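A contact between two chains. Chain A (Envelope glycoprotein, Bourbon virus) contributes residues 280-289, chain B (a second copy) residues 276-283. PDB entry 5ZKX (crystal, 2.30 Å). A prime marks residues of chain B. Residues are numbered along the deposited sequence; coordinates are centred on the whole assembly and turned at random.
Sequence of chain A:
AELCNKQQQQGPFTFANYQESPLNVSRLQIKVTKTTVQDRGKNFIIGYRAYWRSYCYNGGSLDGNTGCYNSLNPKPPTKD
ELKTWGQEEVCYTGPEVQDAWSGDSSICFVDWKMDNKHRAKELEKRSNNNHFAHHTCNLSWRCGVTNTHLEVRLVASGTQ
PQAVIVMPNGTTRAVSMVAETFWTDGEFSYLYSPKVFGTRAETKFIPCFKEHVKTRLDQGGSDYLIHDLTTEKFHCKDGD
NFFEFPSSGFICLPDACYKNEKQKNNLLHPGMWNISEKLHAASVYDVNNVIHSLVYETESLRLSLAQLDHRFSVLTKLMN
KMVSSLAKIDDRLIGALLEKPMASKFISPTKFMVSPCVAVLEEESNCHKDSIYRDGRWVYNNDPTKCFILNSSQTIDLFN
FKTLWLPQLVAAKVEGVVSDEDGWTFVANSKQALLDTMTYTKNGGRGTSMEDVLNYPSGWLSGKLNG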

ATOM      1  N   HIS A 280      -5.749  -8.763  -3.199  1.00 19.95           N
ATOM      2  CA  HIS A 280      -5.174  -7.846  -4.168  1.00 18.56           C
ATOM      3  C   HIS A 280      -4.344  -6.779  -3.470  1.00 21.14           C
ATOM      4  O   HIS A 280      -4.732  -6.250  -2.425  1.00 17.10           O
ATOM      5  N   ALA A 281      -3.200  -6.464  -4.063  1.00 29.00           N
ATOM      6  CA  ALA A 281      -2.286  -5.507  -3.471  1.00 27.01           C
ATOM      7  C   ALA A 281      -2.729  -4.079  -3.773  1.00 27.98           C
ATOM      8  O   ALA A 281      -3.526  -3.822  -4.679  1.00 29.13           O
ATOM      9  N   ALA A 282      -2.205  -3.146  -2.986  1.00 22.26           N
ATOM     10  CA  ALA A 282      -2.456  -1.730  -3.202  1.00 19.20           C
ATOM     11  C   ALA A 282      -1.341  -1.140  -4.051  1.00 17.41           C
ATOM     12  O   ALA A 282      -0.163  -1.435  -3.841  1.00 24.09           O
ATOM     13  N   SER A 283      -1.719  -0.307  -5.013  1.00 12.22           N
ATOM     14  CA  SER A 283      -0.740   0.242  -5.934  1.00 13.48           C
ATOM     15  C   SER A 283       0.004   1.415  -5.303  1.00 18.02           C
ATOM     16  O   SER A 283      -0.475   2.065  -4.371  1.00 17.47           O
ATOM     17  N   VAL A 284       1.204   1.674  -5.835  1.00 21.21           N
ATOM     18  CA  VAL A 284       1.986   2.844  -5.445  1.00 16.18           C
ATOM     19  C   VAL A 284       1.158   4.110  -5.582  1.00 19.83           C
ATOM     20  O   VAL A 284       1.296   5.048  -4.787  1.00 19.11           O
ATOM     21  N   TYR A 285       0.272   4.152  -6.581  1.00 18.71           N
ATOM     22  CA  TYR A 285      -0.562   5.329  -6.779  1.00 15.37           C
ATOM     23  C   TYR A 285      -1.575   5.489  -5.653  1.00 15.48           C
ATOM     24  O   TYR A 285      -1.875   6.613  -5.237  1.00 16.17           O
ATOM     25  N   ASP A 286      -2.122   4.379  -5.157  1.00 18.26           N
ATOM     26  CA  ASP A 286      -3.064   4.454  -4.046  1.00 18.32           C
ATOM     27  C   ASP A 286      -2.398   5.035  -2.807  1.00 20.98           C
ATOM     28  O   ASP A 286      -2.949   5.925  -2.150  1.00 20.80           O
ATOM     29  N   VAL A 287      -1.200   4.547  -2.478  1.00 24.19           N
ATOM     30  CA  VAL A 287      -0.500   5.023  -1.292  1.00 19.49           C
ATOM     31  C   VAL A 287      -0.088   6.480  -1.464  1.00 23.41           C
ATOM     32  O   VAL A 287      -0.150   7.272  -0.515  1.00 26.35           O
ATOM     33  N   ASN A 288       0.325   6.861  -2.676  1.00 18.67           N
ATOM     34  CA  ASN A 288       0.636   8.262  -2.941  1.00 16.87           C
ATOM     35  C   ASN A 288      -0.604   9.142  -2.835  1.00 18.52           C
ATOM     36  O   ASN A 288      -0.493  10.327  -2.500  1.00 22.60           O
ATOM     37  N   ASN A 289      -1.787   8.588  -3.109  1.00 22.86           N
ATOM     38  CA  ASN A 289      -3.026   9.333  -2.905  1.00 21.57           C
ATOM     39  C   ASN A 289      -3.293   9.560  -1.420  1.00 24.23           C
ATOM     40  O   ASN A 289      -3.692  10.657  -1.017  1.00 25.33           O
TER
ATOM     41  N   SER B 276       3.392   3.566 -14.305  1.00 19.46           N
ATOM     42  CA  SER B 276       3.918   2.476 -13.489  1.00 21.03           C
ATOM     43  C   SER B 276       3.325   2.472 -12.086  1.00 20.82           C
ATOM     44  O   SER B 276       3.282   1.422 -11.435  1.00 21.19           O
ATOM     45  N   GLU B 277       2.871   3.628 -11.599  1.00 22.58           N
ATOM     46  CA  GLU B 277       2.304   3.694 -10.258  1.00 16.71           C
ATOM     47  C   GLU B 277       0.998   2.920 -10.151  1.00 19.42           C
ATOM     48  O   GLU B 277       0.637   2.483  -9.051  1.00 19.95           O
ATOM     49  N   LYS B 278       0.293   2.729 -11.264  1.00 23.06           N
ATOM     50  CA  LYS B 278      -0.936   1.950 -11.274  1.00 20.20           C
ATOM     51  C   LYS B 278      -0.707   0.480 -11.608  1.00 23.85           C
ATOM     52  O   LYS B 278      -1.628  -0.326 -11.431  1.00 22.17           O
ATOM     53  N   LEU B 279       0.486   0.116 -12.085  1.00 13.80           N
ATOM     54  CA  LEU B 279       0.827  -1.275 -12.360  1.00 12.54           C
ATOM     55  C   LEU B 279       1.515  -1.933 -11.171  1.00 13.98           C
ATOM     56  O   LEU B 279       1.160  -3.049 -10.779  1.00 13.00           O
ATOM     57  N   HIS B 280       2.499  -1.252 -10.595  1.00 19.95           N
ATOM     58  CA  HIS B 280       3.335  -1.823  -9.553  1.00 18.56           C
ATOM     59  C   HIS B 280       2.716  -1.594  -8.182  1.00 21.14           C
ATOM     60  O   HIS B 280       2.189  -0.516  -7.892  1.00 17.10           O
ATOM     61  N   ALA B 281       2.787  -2.618  -7.342  1.00 29.00           N
ATOM     62  CA  ALA B 281       2.183  -2.554  -6.026  1.00 27.01           C
ATOM     63  C   ALA B 281       3.088  -1.808  -5.051  1.00 27.98           C
ATOM     64  O   ALA B 281       4.286  -1.627  -5.283  1.00 29.13           O
ATOM     65  N   ALA B 282       2.490  -1.364  -3.950  1.00 22.26           N
ATOM     66  CA  ALA B 282       3.233  -0.715  -2.883  1.00 19.20           C
ATOM     67  C   ALA B 282       3.620  -1.745  -1.833  1.00 17.41           C
ATOM     68  O   ALA B 282       2.816  -2.603  -1.463  1.00 24.09           O
ATOM     69  N   SER B 283       4.856  -1.659  -1.358  1.00 12.22           N
ATOM     70  CA  SER B 283       5.351  -2.648  -0.417  1.00 13.48           C
ATOM     71  C   SER B 283       4.860  -2.350   0.996  1.00 18.02           C
ATOM     72  O   SER B 283       4.508  -1.219   1.339  1.00 17.47           O
TER

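What holds the two backbones close enough for their side chains to pack? A single beta bridge pairs Ser283 with Ala281′: Ala282′ N donates to Ala282 O at 2.7 Å, and Val284 N donates to His280′ O at 3.2 Å. Beside it, Tyr285 N, in the first turn of its helix, donates to Glu277′ O at 3.0 Å.

How does Glu277′ come to have the largest covered area of any residue here? Its CA-to-CB bond points sideways, and chi1 m with chi2 t extends the chain along the helix of chain A. Its CG lies 3.6 Å from Val284 CG1, a contact made with Val284 in the t rotamer. Farther out, Glu277′ OE2 sits at the edge of the Tyr285 ring, 3.7 Å from Tyr285 CD2, and accepts a weak hydrogen bond from Asn288 ND2 at 3.4 Å; Asn288 has chi1 m.

Where does Ala282′ fit, with so small a side chain? Its CB points toward chain A and meets Val287 CG2 at 3.6 Å. Val284 CG2 is looser against Ala282′ CB, at 4.3 Å, but lies 3.5 Å from Ala281′ O. Nearby, the methyls of Ala281 CB and Ala281′ CB touch at 3.6 Å.

How does Lys278′ reach the contact when its CA-to-CB bond points away? Chi1 and chi2, both m, turn the chain back and bring Lys278′ CD to 3.6 Å from Tyr285 CB; chi3, also m, directs the end beyond CD. Tyr285 is t and points toward chain B. Asp286 OD1 remains 4.4 Å from Lys278′ NZ, beyond a salt bridge, and a water links them: it accepts from Lys278′ NZ at 2.5 Å and donates to Asp286 OD1 at 2.7 Å. The same water accepts from Ser283 OG at 2.6 Å, while Ser283 OG, with chi1 p, caps the helix by accepting from Asp286 N at 3.1 Å.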

ATOM      1  CB  HIS A 280      -6.276  -7.195  -5.002  1.00 18.72           C
ATOM      2  CG  HIS A 280      -7.068  -8.169  -5.815  1.00 16.44           C
ATOM      3  ND1 HIS A 280      -8.266  -7.840  -6.411  1.00 15.84           N
ATOM      4  CD2 HIS A 280      -6.834  -9.464  -6.133  1.00 17.79           C
ATOM      5  CE1 HIS A 280      -8.736  -8.890  -7.061  1.00 18.48           C
ATOM      6  NE2 HIS A 280      -7.885  -9.889  -6.907  1.00 19.52           N
ATOM      7  CB  ALA A 281      -0.866  -5.739  -3.984  1.00 31.30           C
ATOM      8  CB  ALA A 282      -2.558  -0.991  -1.870  1.00 17.16           C
ATOM      9  CB  SER A 283      -1.414   0.691  -7.230  1.00 16.27           C
ATOM     10  OG  SER A 283      -2.101   1.915  -7.048  1.00 17.20           O
ATOM     11  CB  VAL A 284       3.278   2.915  -6.288  1.00 19.48           C
ATOM     12  CG1 VAL A 284       3.913   4.299  -6.217  1.00 15.02           C
ATOM     13  CG2 VAL A 284       4.264   1.848  -5.841  1.00 19.35           C
ATOM     14  CB  TYR A 285      -1.271   5.248  -8.126  1.00 15.80           C
ATOM     15  CG  TYR A 285      -2.100   6.470  -8.412  1.00 17.54           C
ATOM     16  CD1 TYR A 285      -3.449   6.500  -8.096  1.00 13.88           C
ATOM     17  CD2 TYR A 285      -1.530   7.603  -8.976  1.00 18.28           C
ATOM     18  CE1 TYR A 285      -4.209   7.612  -8.338  1.00 16.26           C
ATOM     19  CE2 TYR A 285      -2.289   8.730  -9.228  1.00 18.47           C
ATOM     20  CZ  TYR A 285      -3.630   8.728  -8.903  1.00 17.73           C
ATOM     21  OH  TYR A 285      -4.407   9.837  -9.141  1.00 19.93           O
ATOM     22  CB  ASP A 286      -3.637   3.068  -3.749  1.00 16.54           C
ATOM     23  CG  ASP A 286      -4.486   2.536  -4.880  1.00 18.95           C
ATOM     24  OD1 ASP A 286      -4.787   3.311  -5.810  1.00 20.73           O
ATOM     25  OD2 ASP A 286      -4.855   1.345  -4.840  1.00 22.08           O
ATOM     26  CB  VAL A 287       0.704   4.113  -0.992  1.00 21.30           C
ATOM     27  CG1 VAL A 287       1.528   4.662   0.164  1.00 20.31           C
ATOM     28  CG2 VAL A 287       0.220   2.716  -0.668  1.00 21.31           C
ATOM     29  CB  ASN A 288       1.283   8.405  -4.318  1.00 16.57           C
ATOM     30  CG  ASN A 288       2.791   8.213  -4.279  1.00 15.85           C
ATOM     31  OD1 ASN A 288       3.405   8.253  -3.216  1.00 14.87           O
ATOM     32  ND2 ASN A 288       3.393   8.008  -5.443  1.00 17.10           N
ATOM     33  CB  ASN A 289      -4.193   8.587  -3.556  1.00 21.71           C
ATOM     34  CG  ASN A 289      -5.388   9.479  -3.826  1.00 20.64           C
ATOM     35  OD1 ASN A 289      -5.255  10.571  -4.375  1.00 26.24           O
ATOM     36  ND2 ASN A 289      -6.569   9.006  -3.453  1.00 22.20           N
TER
ATOM     37  CB  SER B 276       5.441   2.565 -13.416  1.00 21.99           C
ATOM     38  OG  SER B 276       5.853   3.845 -12.968  1.00 30.67           O
ATOM     39  CB  GLU B 277       2.104   5.156  -9.855  1.00 19.20           C
ATOM     40  CG  GLU B 277       3.389   5.828  -9.385  1.00 18.46           C
ATOM     41  CD  GLU B 277       3.205   7.287  -9.016  1.00 18.19           C
ATOM     42  OE1 GLU B 277       4.163   8.067  -9.197  1.00 20.39           O
ATOM     43  OE2 GLU B 277       2.110   7.653  -8.545  1.00 19.02           O
ATOM     44  CB  LYS B 278      -1.930   2.550 -12.271  1.00 20.46           C
ATOM     45  CG  LYS B 278      -2.353   3.974 -11.942  1.00 25.65           C
ATOM     46  CD  LYS B 278      -3.347   4.007 -10.792  1.00 22.33           C
ATOM     47  CE  LYS B 278      -4.749   3.633 -11.253  1.00 23.61           C
ATOM     48  NZ  LYS B 278      -5.651   3.344 -10.096  1.00 22.85           N
ATOM     49  CB  LEU B 279       1.740  -1.375 -13.586  1.00  9.09           C
ATOM     50  CG  LEU B 279       1.341  -0.756 -14.922  1.00 13.46           C
ATOM     51  CD1 LEU B 279       2.477  -0.949 -15.917  1.00 14.27           C
ATOM     52  CD2 LEU B 279       0.054  -1.357 -15.456  1.00 10.97           C
ATOM     53  CB  HIS B 280       4.737  -1.219  -9.604  1.00 18.72           C
ATOM     54  CG  HIS B 280       5.466  -1.500 -10.880  1.00 16.44           C
ATOM     55  ND1 HIS B 280       6.611  -0.828 -11.247  1.00 15.84           N
ATOM     56  CD2 HIS B 280       5.213  -2.382 -11.875  1.00 17.79           C
ATOM     57  CE1 HIS B 280       7.032  -1.283 -12.414  1.00 18.48           C
ATOM     58  NE2 HIS B 280       6.200  -2.228 -12.816  1.00 19.52           N
ATOM     59  CB  ALA B 281       1.890  -3.959  -5.505  1.00 31.30           C
ATOM     60  CB  ALA B 282       2.406   0.402  -2.251  1.00 17.16           C
ATOM     61  CB  SER B 283       6.878  -2.692  -0.438  1.00 16.27           C
ATOM     62  OG  SER B 283       7.428  -1.588   0.256  1.00 17.20           O
TER
HETATM   63  O   HOH W   1      -4.324   2.235  -8.289  1.00  7.15           O